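Local coordinates for immunity 23 family protein (Burkholderia dolosa AU0158, PDB 5FFP) that probably protects its own cell by binding and neutralising the toxin of a contact-dependent growth inhibition system, at residues L49-M58 with F144-S155; P6-A15 with G27-L37. One frame throughout, in Å; residues are numbered along the deposited sequence.

Interaction 1: residues L49-M58 with F144-S155; sequences LSMLSRLHCM and FQSVVRDVLAKS
Met58, a selenomethionine, lies against the flank of helix 143-154 and touches three of its residues. From CB the chain leaves with CG anti to the carbonyl carbon (chi1 -59°), then bends at chi2 and chi3, so that the chain curls and its end lies against the helix. SE comes within 3.8 Å of Gln145 CG and also meets Val148 CG1. The terminal CE rests on that same Val148 methyl and lies over one face of the Arg149 guanidinium, toward its rim, 3.8 Å from NH1. Met58 and Arg149 run past each other in opposite directions.

Beside this, Gln145 NE2 donates to Cys57 O at 2.8 Å with an N-H...O angle of 159°. The acceptor is in the plane of the amide, while the donor is tilted from the carbonyl plane. The same NE2 has a weak second bond to Glu116. Cys57 SG approaches the Phe144 ring obliquely, 3.7 Å from CE1, a sulfur-aromatic contact, and Leu55 CD1 comes to the ring edge.

The C-terminal helix thus packs on helix 45-52 and the turn that follows it, and an adjoining face meets strand 9-15, where Val147, Val148 and Val151 touch Ile11. Near the last modelled residues, Leu152 divides its methyls: CD1 meets Ser53 CB at 3.5 Å, and CD2 meets Leu49 CB at 3.6 Å. The Leu49 and Val151 side chains cross at about a right angle, CD1 of the leucine meeting CG1 of the valine, whereas Leu49 CD2 reaches Ser155 OG, a hydroxyl already donated to Val151 O at 2.7 Å.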
loop_
_atom_site.group_PDB
_atom_site.type_symbol
_atom_site.label_atom_id
_atom_site.label_comp_id
_atom_site.label_asym_id
_atom_site.label_seq_id
_atom_site.Cartn_x
_atom_site.Cartn_y
_atom_site.Cartn_z
ATOM N N LEU A 49 -2.555 -16.328 -14.933
ATOM C CA LEU A 49 -2.693 -15.719 -16.267
ATOM C C LEU A 49 -3.686 -14.573 -16.232
ATOM O O LEU A 49 -3.402 -13.509 -16.763
ATOM C CB LEU A 49 -3.057 -16.750 -17.355
ATOM C CG LEU A 49 -1.900 -17.455 -18.125
ATOM C CD1 LEU A 49 -0.649 -17.750 -17.320
ATOM C CD2 LEU A 49 -2.402 -18.749 -18.760
ATOM N N SER A 50 -4.825 -14.757 -15.571
ATOM C CA SER A 50 -5.776 -13.671 -15.491
ATOM C C SER A 50 -5.215 -12.439 -14.746
ATOM O O SER A 50 -5.565 -11.292 -15.083
ATOM C CB SER A 50 -7.067 -14.122 -14.864
ATOM O OG SER A 50 -6.859 -14.297 -13.496
HETATM N N MSE A 51 -4.335 -12.664 -13.779
HETATM C CA MSE A 51 -3.695 -11.561 -13.076
HETATM C C MSE A 51 -2.579 -10.873 -13.878
HETATM O O MSE A 51 -2.338 -9.672 -13.715
HETATM C CB MSE A 51 -3.250 -12.166 -11.755
HETATM C CG MSE A 51 -2.099 -11.415 -11.086
HETATM SE SE MSE A 51 -0.296 -11.965 -11.768
HETATM C CE MSE A 51 0.623 -10.341 -11.107
ATOM N N LEU A 52 -1.864 -11.626 -14.719
ATOM C CA LEU A 52 -0.875 -11.020 -15.625
ATOM C C LEU A 52 -1.591 -10.113 -16.616
ATOM O O LEU A 52 -1.092 -9.033 -16.955
ATOM C CB LEU A 52 -0.056 -12.058 -16.387
ATOM C CG LEU A 52 0.940 -12.911 -15.617
ATOM C CD1 LEU A 52 1.527 -13.948 -16.553
ATOM C CD2 LEU A 52 2.026 -12.082 -14.967
ATOM N N SER A 53 -2.784 -10.522 -17.027
ATOM C CA SER A 53 -3.541 -9.747 -17.987
ATOM C C SER A 53 -3.992 -8.386 -17.463
ATOM O O SER A 53 -4.338 -7.529 -18.264
ATOM C CB SER A 53 -4.754 -10.540 -18.502
ATOM O OG SER A 53 -5.838 -10.519 -17.605
ATOM N N ARG A 54 -3.992 -8.193 -16.142
ATOM C CA ARG A 54 -4.456 -6.963 -15.487
ATOM C C ARG A 54 -3.311 -6.227 -14.785
ATOM O O ARG A 54 -3.538 -5.429 -13.891
ATOM C CB ARG A 54 -5.569 -7.304 -14.482
ATOM C CG ARG A 54 -6.908 -7.656 -15.143
ATOM C CD ARG A 54 -7.654 -8.852 -14.539
ATOM N NE ARG A 54 -8.273 -8.635 -13.238
ATOM C CZ ARG A 54 -9.239 -9.425 -12.725
ATOM N NH1 ARG A 54 -9.695 -10.493 -13.398
ATOM N NH2 ARG A 54 -9.760 -9.147 -11.530
ATOM N N LEU A 55 -2.077 -6.495 -15.181
ATOM C CA LEU A 55 -0.965 -5.703 -14.686
ATOM C C LEU A 55 -1.063 -4.292 -15.245
ATOM O O LEU A 55 -1.514 -4.076 -16.372
ATOM C CB LEU A 55 0.373 -6.315 -15.082
ATOM C CG LEU A 55 0.731 -7.614 -14.367
ATOM C CD1 LEU A 55 1.911 -8.301 -15.059
ATOM C CD2 LEU A 55 1.011 -7.327 -12.896
ATOM N N HIS A 56 -0.665 -3.323 -14.431
ATOM C CA HIS A 56 -0.717 -1.910 -14.816
ATOM C C HIS A 56 -0.047 -1.675 -16.176
ATOM O O HIS A 56 -0.550 -0.899 -16.997
ATOM C CB HIS A 56 -0.058 -1.038 -13.727
ATOM C CG HIS A 56 -0.468 0.399 -13.776
ATOM N ND1 HIS A 56 0.367 1.396 -14.235
ATOM C CD2 HIS A 56 -1.623 1.010 -13.405
ATOM C CE1 HIS A 56 -0.260 2.559 -14.154
ATOM N NE2 HIS A 56 -1.465 2.353 -13.648
ATOM N N CYS A 57 1.067 -2.363 -16.423
ATOM C CA CYS A 57 1.806 -2.175 -17.664
ATOM C C CYS A 57 1.112 -2.670 -18.930
ATOM O O CYS A 57 1.603 -2.420 -20.029
ATOM C CB CYS A 57 3.193 -2.811 -17.555
ATOM S SG CYS A 57 3.214 -4.609 -17.546
HETATM N N MSE A 58 -0.018 -3.353 -18.813
HETATM C CA MSE A 58 -0.673 -3.881 -20.000
HETATM C C MSE A 58 -1.453 -2.836 -20.710
HETATM O O MSE A 58 -1.766 -3.002 -21.893
HETATM C CB MSE A 58 -1.618 -5.031 -19.678
HETATM C CG MSE A 58 -0.893 -6.181 -19.000
HETATM SE SE MSE A 58 0.531 -6.967 -20.108
HETATM C CE MSE A 58 -0.516 -7.672 -21.642
ATOM N N PHE A 144 7.941 -7.244 -23.177
ATOM C CA PHE A 144 7.250 -7.896 -22.068
ATOM C C PHE A 144 5.746 -8.063 -22.317
ATOM O O PHE A 144 5.204 -9.150 -22.262
ATOM C CB PHE A 144 7.481 -7.138 -20.752
ATOM C CG PHE A 144 6.727 -7.727 -19.594
ATOM C CD1 PHE A 144 5.426 -7.344 -19.349
ATOM C CD2 PHE A 144 7.305 -8.684 -18.783
ATOM C CE1 PHE A 144 4.716 -7.887 -18.309
ATOM C CE2 PHE A 144 6.601 -9.225 -17.732
ATOM C CZ PHE A 144 5.307 -8.831 -17.496
ATOM N N GLN A 145 5.057 -6.981 -22.572
ATOM C CA GLN A 145 3.630 -7.087 -22.823
ATOM C C GLN A 145 3.317 -8.106 -23.929
ATOM O O GLN A 145 2.427 -8.932 -23.779
ATOM C CB GLN A 145 3.049 -5.719 -23.192
ATOM C CG GLN A 145 3.009 -4.753 -22.020
ATOM C CD GLN A 145 4.272 -3.895 -21.892
ATOM O OE1 GLN A 145 5.376 -4.303 -22.289
ATOM N NE2 GLN A 145 4.117 -2.714 -21.312
ATOM N N SER A 146 4.046 -8.021 -25.048
ATOM C CA SER A 146 3.762 -8.858 -26.219
ATOM C C SER A 146 3.935 -10.363 -25.918
ATOM O O SER A 146 3.168 -11.189 -26.402
ATOM C CB SER A 146 4.633 -8.432 -27.400
ATOM O OG SER A 146 5.885 -9.104 -27.384
ATOM N N VAL A 147 4.921 -10.700 -25.093
ATOM C CA VAL A 147 5.113 -12.071 -24.605
ATOM C C VAL A 147 3.958 -12.488 -23.688
ATOM O O VAL A 147 3.386 -13.551 -23.840
ATOM C CB VAL A 147 6.463 -12.188 -23.854
ATOM C CG1 VAL A 147 6.534 -13.439 -22.976
ATOM C CG2 VAL A 147 7.611 -12.179 -24.847
ATOM N N VAL A 148 3.584 -11.622 -22.764
ATOM C CA VAL A 148 2.414 -11.889 -21.922
ATOM C C VAL A 148 1.168 -12.112 -22.751
ATOM O O VAL A 148 0.425 -13.075 -22.552
ATOM C CB VAL A 148 2.161 -10.758 -20.910
ATOM C CG1 VAL A 148 0.866 -10.989 -20.159
ATOM C CG2 VAL A 148 3.319 -10.672 -19.926
ATOM N N ARG A 149 0.935 -11.217 -23.686
ATOM C CA ARG A 149 -0.245 -11.290 -24.532
ATOM C C ARG A 149 -0.257 -12.595 -25.340
ATOM O O ARG A 149 -1.316 -13.188 -25.574
ATOM C CB ARG A 149 -0.312 -10.061 -25.442
ATOM C CG ARG A 149 -1.732 -9.673 -25.841
ATOM C CD ARG A 149 -1.799 -8.316 -26.535
ATOM N NE ARG A 149 -1.835 -7.162 -25.619
ATOM C CZ ARG A 149 -0.825 -6.318 -25.340
ATOM N NH1 ARG A 149 -1.044 -5.294 -24.500
ATOM N NH2 ARG A 149 0.400 -6.480 -25.879
ATOM N N ASP A 150 0.935 -13.042 -25.740
ATOM C CA ASP A 150 1.098 -14.298 -26.464
ATOM C C ASP A 150 0.720 -15.471 -25.559
ATOM O O ASP A 150 -0.021 -16.372 -25.966
ATOM C CB ASP A 150 2.557 -14.425 -26.936
ATOM C CG ASP A 150 2.773 -15.535 -27.956
ATOM O OD1 ASP A 150 1.815 -15.943 -28.668
ATOM O OD2 ASP A 150 3.947 -15.987 -28.065
ATOM N N VAL A 151 1.232 -15.472 -24.332
ATOM C CA VAL A 151 0.859 -16.530 -23.391
ATOM C C VAL A 151 -0.664 -16.630 -23.202
ATOM O O VAL A 151 -1.214 -17.711 -23.139
ATOM C CB VAL A 151 1.547 -16.352 -22.038
ATOM C CG1 VAL A 151 1.032 -17.385 -21.057
ATOM C CG2 VAL A 151 3.040 -16.534 -22.185
ATOM N N LEU A 152 -1.341 -15.495 -23.145
ATOM C CA LEU A 152 -2.806 -15.488 -22.976
ATOM C C LEU A 152 -3.540 -15.971 -24.210
ATOM O O LEU A 152 -4.568 -16.630 -24.100
ATOM C CB LEU A 152 -3.300 -14.095 -22.609
ATOM C CG LEU A 152 -2.724 -13.582 -21.291
ATOM C CD1 LEU A 152 -2.998 -12.084 -21.137
ATOM C CD2 LEU A 152 -3.267 -14.387 -20.126
ATOM N N ALA A 153 -3.015 -15.628 -25.383
ATOM C CA ALA A 153 -3.603 -16.085 -26.642
ATOM C C ALA A 153 -3.515 -17.604 -26.797
ATOM O O ALA A 153 -4.454 -18.217 -27.283
ATOM C CB ALA A 153 -2.928 -15.399 -27.826
ATOM N N LYS A 154 -2.392 -18.196 -26.386
ATOM C CA LYS A 154 -2.120 -19.614 -26.659
ATOM C C LYS A 154 -2.776 -20.616 -25.691
ATOM O O LYS A 154 -2.759 -21.823 -25.938
ATOM C CB LYS A 154 -0.602 -19.866 -26.692
ATOM C CG LYS A 154 0.095 -19.306 -27.926
ATOM C CD LYS A 154 1.609 -19.259 -27.773
ATOM C CE LYS A 154 2.212 -20.549 -27.156
ATOM N NZ LYS A 154 3.706 -20.587 -27.029
ATOM N N SER A 155 -3.347 -20.126 -24.597
ATOM C CA SER A 155 -3.835 -21.007 -23.537
ATOM C C SER A 155 -5.123 -21.783 -23.867
ATOM O O SER A 155 -6.215 -21.219 -23.914
ATOM C CB SER A 155 -3.972 -20.191 -22.256
ATOM O OG SER A 155 -2.691 -19.655 -21.937
#

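Interaction 2: residues P6-A15 with G27-L37; sequences PHTFAIWCDA and GCLGYFMGGKL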
loop_
_atom_site.group_PDB
_atom_site.type_symbol
_atom_site.label_atom_id
_atom_site.label_comp_id
_atom_site.label_asym_id
_atom_site.label_seq_id
_atom_site.Cartn_x
_atom_site.Cartn_y
_atom_site.Cartn_z
ATOM N N PRO A 6 14.237 -16.935 -24.202
ATOM C CA PRO A 6 14.863 -16.971 -22.901
ATOM C C PRO A 6 16.072 -16.061 -22.746
ATOM O O PRO A 6 16.414 -15.742 -21.625
ATOM C CB PRO A 6 15.299 -18.415 -22.759
ATOM C CG PRO A 6 14.286 -19.148 -23.551
ATOM C CD PRO A 6 13.959 -18.272 -24.713
ATOM N N HIS A 7 16.735 -15.673 -23.832
ATOM C CA HIS A 7 17.913 -14.816 -23.695
ATOM C C HIS A 7 17.547 -13.384 -23.387
ATOM O O HIS A 7 18.395 -12.622 -22.947
ATOM C CB HIS A 7 18.820 -14.870 -24.951
ATOM C CG HIS A 7 19.610 -16.144 -25.078
ATOM N ND1 HIS A 7 20.194 -16.548 -26.261
ATOM C CD2 HIS A 7 19.868 -17.131 -24.185
ATOM C CE1 HIS A 7 20.804 -17.712 -26.081
ATOM N NE2 HIS A 7 20.622 -18.087 -24.831
ATOM N N THR A 8 16.307 -12.991 -23.650
ATOM C CA THR A 8 15.838 -11.646 -23.315
ATOM C C THR A 8 14.705 -11.768 -22.258
ATOM O O THR A 8 14.950 -11.631 -21.048
ATOM C CB THR A 8 15.323 -10.959 -24.566
ATOM O OG1 THR A 8 14.506 -11.884 -25.273
ATOM C CG2 THR A 8 16.487 -10.511 -25.497
ATOM N N PHE A 9 13.500 -12.109 -22.712
ATOM C CA PHE A 9 12.410 -12.428 -21.795
ATOM C C PHE A 9 11.491 -13.514 -22.339
ATOM O O PHE A 9 11.046 -13.463 -23.491
ATOM C CB PHE A 9 11.584 -11.167 -21.469
ATOM C CG PHE A 9 10.404 -11.444 -20.607
ATOM C CD1 PHE A 9 10.578 -11.927 -19.313
ATOM C CD2 PHE A 9 9.115 -11.311 -21.097
ATOM C CE1 PHE A 9 9.490 -12.235 -18.524
ATOM C CE2 PHE A 9 8.019 -11.605 -20.298
ATOM C CZ PHE A 9 8.211 -12.056 -19.017
ATOM N N ALA A 10 11.192 -14.495 -21.499
ATOM C CA ALA A 10 10.226 -15.512 -21.863
ATOM C C ALA A 10 9.490 -15.978 -20.633
ATOM O O ALA A 10 9.988 -15.825 -19.511
ATOM C CB ALA A 10 10.924 -16.682 -22.515
ATOM N N ILE A 11 8.317 -16.577 -20.871
ATOM C CA ILE A 11 7.547 -17.249 -19.839
ATOM C C ILE A 11 7.445 -18.677 -20.227
ATOM O O ILE A 11 7.055 -18.988 -21.363
ATOM C CB ILE A 11 6.122 -16.672 -19.726
ATOM C CG1 ILE A 11 6.215 -15.155 -19.482
ATOM C CG2 ILE A 11 5.372 -17.306 -18.549
ATOM C CD1 ILE A 11 4.888 -14.470 -19.421
ATOM N N TRP A 12 7.767 -19.550 -19.283
ATOM C CA TRP A 12 7.643 -20.956 -19.442
ATOM C C TRP A 12 6.570 -21.437 -18.453
ATOM O O TRP A 12 6.733 -21.229 -17.223
ATOM C CB TRP A 12 8.990 -21.572 -19.064
ATOM C CG TRP A 12 9.256 -22.953 -19.574
ATOM C CD1 TRP A 12 8.540 -23.642 -20.483
ATOM C CD2 TRP A 12 10.402 -23.746 -19.288
ATOM N NE1 TRP A 12 9.131 -24.856 -20.724
ATOM C CE2 TRP A 12 10.277 -24.935 -19.992
ATOM C CE3 TRP A 12 11.501 -23.583 -18.441
ATOM C CZ2 TRP A 12 11.206 -25.963 -19.896
ATOM C CZ3 TRP A 12 12.422 -24.634 -18.320
ATOM C CH2 TRP A 12 12.268 -25.788 -19.043
ATOM N N CYS A 13 5.504 -22.083 -18.938
ATOM C CA CYS A 13 4.526 -22.684 -18.019
ATOM C C CYS A 13 3.833 -23.989 -18.495
ATOM O O CYS A 13 3.716 -24.267 -19.710
ATOM C CB CYS A 13 3.505 -21.622 -17.584
ATOM S SG CYS A 13 2.574 -20.839 -18.910
ATOM N N ASP A 14 3.489 -24.852 -17.527
ATOM C CA ASP A 14 2.761 -26.065 -17.805
ATOM C C ASP A 14 2.008 -26.537 -16.558
ATOM O O ASP A 14 2.543 -26.536 -15.469
ATOM C CB ASP A 14 3.725 -27.189 -18.218
ATOM C CG ASP A 14 4.072 -27.179 -19.688
ATOM O OD1 ASP A 14 3.164 -27.328 -20.536
ATOM O OD2 ASP A 14 5.273 -26.991 -19.997
ATOM N N ALA A 15 0.803 -27.018 -16.770
ATOM C CA ALA A 15 0.058 -27.814 -15.831
ATOM C C ALA A 15 0.732 -29.162 -15.561
ATOM O O ALA A 15 1.368 -29.757 -16.455
ATOM C CB ALA A 15 -1.336 -28.094 -16.412
ATOM N N GLY A 27 0.447 -26.320 -11.678
ATOM C CA GLY A 27 1.714 -26.710 -12.284
ATOM C C GLY A 27 2.820 -25.689 -12.088
ATOM O O GLY A 27 2.995 -25.156 -10.989
ATOM N N CYS A 28 3.572 -25.402 -13.146
ATOM C CA CYS A 28 4.810 -24.613 -13.033
ATOM C C CYS A 28 4.788 -23.396 -13.919
ATOM O O CYS A 28 4.160 -23.394 -15.001
ATOM C CB CYS A 28 6.010 -25.466 -13.390
ATOM S SG CYS A 28 6.229 -26.883 -12.276
ATOM N N LEU A 29 5.434 -22.342 -13.412
ATOM C CA LEU A 29 5.549 -21.101 -14.130
ATOM C C LEU A 29 6.867 -20.436 -13.785
ATOM O O LEU A 29 7.284 -20.395 -12.625
ATOM C CB LEU A 29 4.414 -20.166 -13.784
ATOM C CG LEU A 29 4.404 -18.888 -14.593
ATOM C CD1 LEU A 29 2.983 -18.483 -14.918
ATOM C CD2 LEU A 29 5.096 -17.780 -13.860
ATOM N N GLY A 30 7.556 -19.987 -14.825
ATOM C CA GLY A 30 8.837 -19.340 -14.641
ATOM C C GLY A 30 8.967 -18.233 -15.644
ATOM O O GLY A 30 8.341 -18.280 -16.682
ATOM N N TYR A 31 9.753 -17.246 -15.289
ATOM C CA TYR A 31 10.199 -16.170 -16.162
ATOM C C TYR A 31 11.701 -16.431 -16.432
ATOM O O TYR A 31 12.493 -16.626 -15.477
ATOM C CB TYR A 31 10.100 -14.830 -15.438
ATOM C CG TYR A 31 8.758 -14.164 -15.342
ATOM C CD1 TYR A 31 7.575 -14.804 -15.696
ATOM C CD2 TYR A 31 8.670 -12.910 -14.830
ATOM C CE1 TYR A 31 6.349 -14.180 -15.582
ATOM C CE2 TYR A 31 7.452 -12.285 -14.702
ATOM C CZ TYR A 31 6.293 -12.938 -15.073
ATOM O OH TYR A 31 5.092 -12.265 -14.944
ATOM N N PHE A 32 12.079 -16.465 -17.706
ATOM C CA PHE A 32 13.494 -16.342 -18.110
ATOM C C PHE A 32 13.779 -14.856 -18.351
ATOM O O PHE A 32 13.051 -14.179 -19.071
ATOM C CB PHE A 32 13.779 -17.027 -19.440
ATOM C CG PHE A 32 13.946 -18.493 -19.359
ATOM C CD1 PHE A 32 15.160 -19.034 -19.036
ATOM C CD2 PHE A 32 12.905 -19.328 -19.694
ATOM C CE1 PHE A 32 15.315 -20.407 -18.971
ATOM C CE2 PHE A 32 13.032 -20.697 -19.631
ATOM C CZ PHE A 32 14.246 -21.246 -19.276
HETATM N N MSE A 33 14.856 -14.374 -17.760
HETATM C CA MSE A 33 15.222 -12.979 -17.866
HETATM C C MSE A 33 16.715 -12.958 -18.083
HETATM O O MSE A 33 17.495 -13.422 -17.222
HETATM C CB MSE A 33 14.791 -12.271 -16.583
HETATM C CG MSE A 33 13.340 -12.571 -16.203
HETATM SE SE MSE A 33 12.932 -11.593 -14.541
HETATM C CE MSE A 33 13.755 -12.862 -13.269
ATOM N N GLY A 34 17.118 -12.469 -19.260
ATOM C CA GLY A 34 18.539 -12.466 -19.701
ATOM C C GLY A 34 19.244 -13.777 -19.504
ATOM O O GLY A 34 20.390 -13.815 -19.057
ATOM N N GLY A 35 18.523 -14.866 -19.759
ATOM C CA GLY A 35 19.045 -16.224 -19.582
ATOM C C GLY A 35 18.883 -16.852 -18.213
ATOM O O GLY A 35 19.060 -18.069 -18.065
ATOM N N LYS A 36 18.562 -16.047 -17.207
ATOM C CA LYS A 36 18.357 -16.556 -15.871
ATOM C C LYS A 36 16.898 -16.950 -15.726
ATOM O O LYS A 36 16.019 -16.327 -16.335
ATOM C CB LYS A 36 18.754 -15.483 -14.856
ATOM C CG LYS A 36 18.614 -15.917 -13.401
ATOM C CD LYS A 36 19.479 -15.063 -12.462
ATOM C CE LYS A 36 19.542 -15.622 -11.032
ATOM N NZ LYS A 36 18.227 -15.564 -10.352
ATOM N N LEU A 37 16.635 -17.991 -14.931
ATOM C CA LEU A 37 15.268 -18.496 -14.711
ATOM C C LEU A 37 14.891 -18.405 -13.235
ATOM O O LEU A 37 15.619 -18.870 -12.358
ATOM C CB LEU A 37 15.144 -19.945 -15.176
ATOM C CG LEU A 37 13.766 -20.638 -15.068
ATOM C CD1 LEU A 37 12.752 -19.977 -15.973
ATOM C CD2 LEU A 37 13.855 -22.126 -15.393
#
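Strands 9-15 and 27-33 run antiparallel, their axes 4.6 Å apart at closest approach, with paired backbone bonds joining Ala10 to Phe32, Trp12 to Gly30 and Asp14 to Cys28. Beyond them Gly34 N donates to Thr8 O, and Gly35 N to Pro6 O at 2.9 Å.

On the face carrying Phe9, Ile11, Cys13, Leu29, Tyr31 and Met33, Phe9 puts its edge against the face of Tyr31. The planes stand at 88°, and Phe9 CE1 is 3.8 Å from Tyr31 CG. Phe9 CG is anti to the backbone N (chi1 176°), which carries the ring across to its diagonal neighbour. Ile11 lies beside Tyr31, pointing the same way, Ile11 CG1 4.0 Å from Tyr31 CE1. The tyrosine hydroxyl is bonded to Val100 O.

On the other face Phe32 is sandwiched: Pro6 CB lies over one side, 3.9 Å from the ring centroid in a CH-pi contact, and Leu37 CD1 sits over the centre of the opposite side. Trp12 reaches the same phenyl, and Trp12 CE3 lies 3.5 Å from Phe32 CE2, the planes inclined at 30° but slid apart so the rings barely overlap. Leu37 CD2 touches the indole edge.

A type I' turn at Met33-Lys36, with glycines at its two middle positions, sends the chain into strand 36-44, and a classic beta bulge at Thr8 and Phe9 opposite Asn5 completes this end of an antiparallel meander.

Overall arrangement
Interaction 2 builds the N-terminal sheet, and interaction 1 packs the C-terminal helix between that sheet and the segment 49-58. The two meet in a shared, largely apolar layer: Phe144 stacks on Phe9, Val147 touches Phe9 and Ile11, and Leu52 CD2 lies 3.1 Å from Tyr31 OH. Strand 36-44 runs straight into helix 45-52, so the chain passes directly from one contact to the other. Both are partly buried. Interaction 2 rests on a regular series of backbone bonds, with a buried face covered in part by helix 143-154 and in part by helix 45-52, and a more exposed one carrying Trp12; interaction 1 relies on side-chain packing, a single cross-segment hydrogen bond and an exposed arginine at its margin.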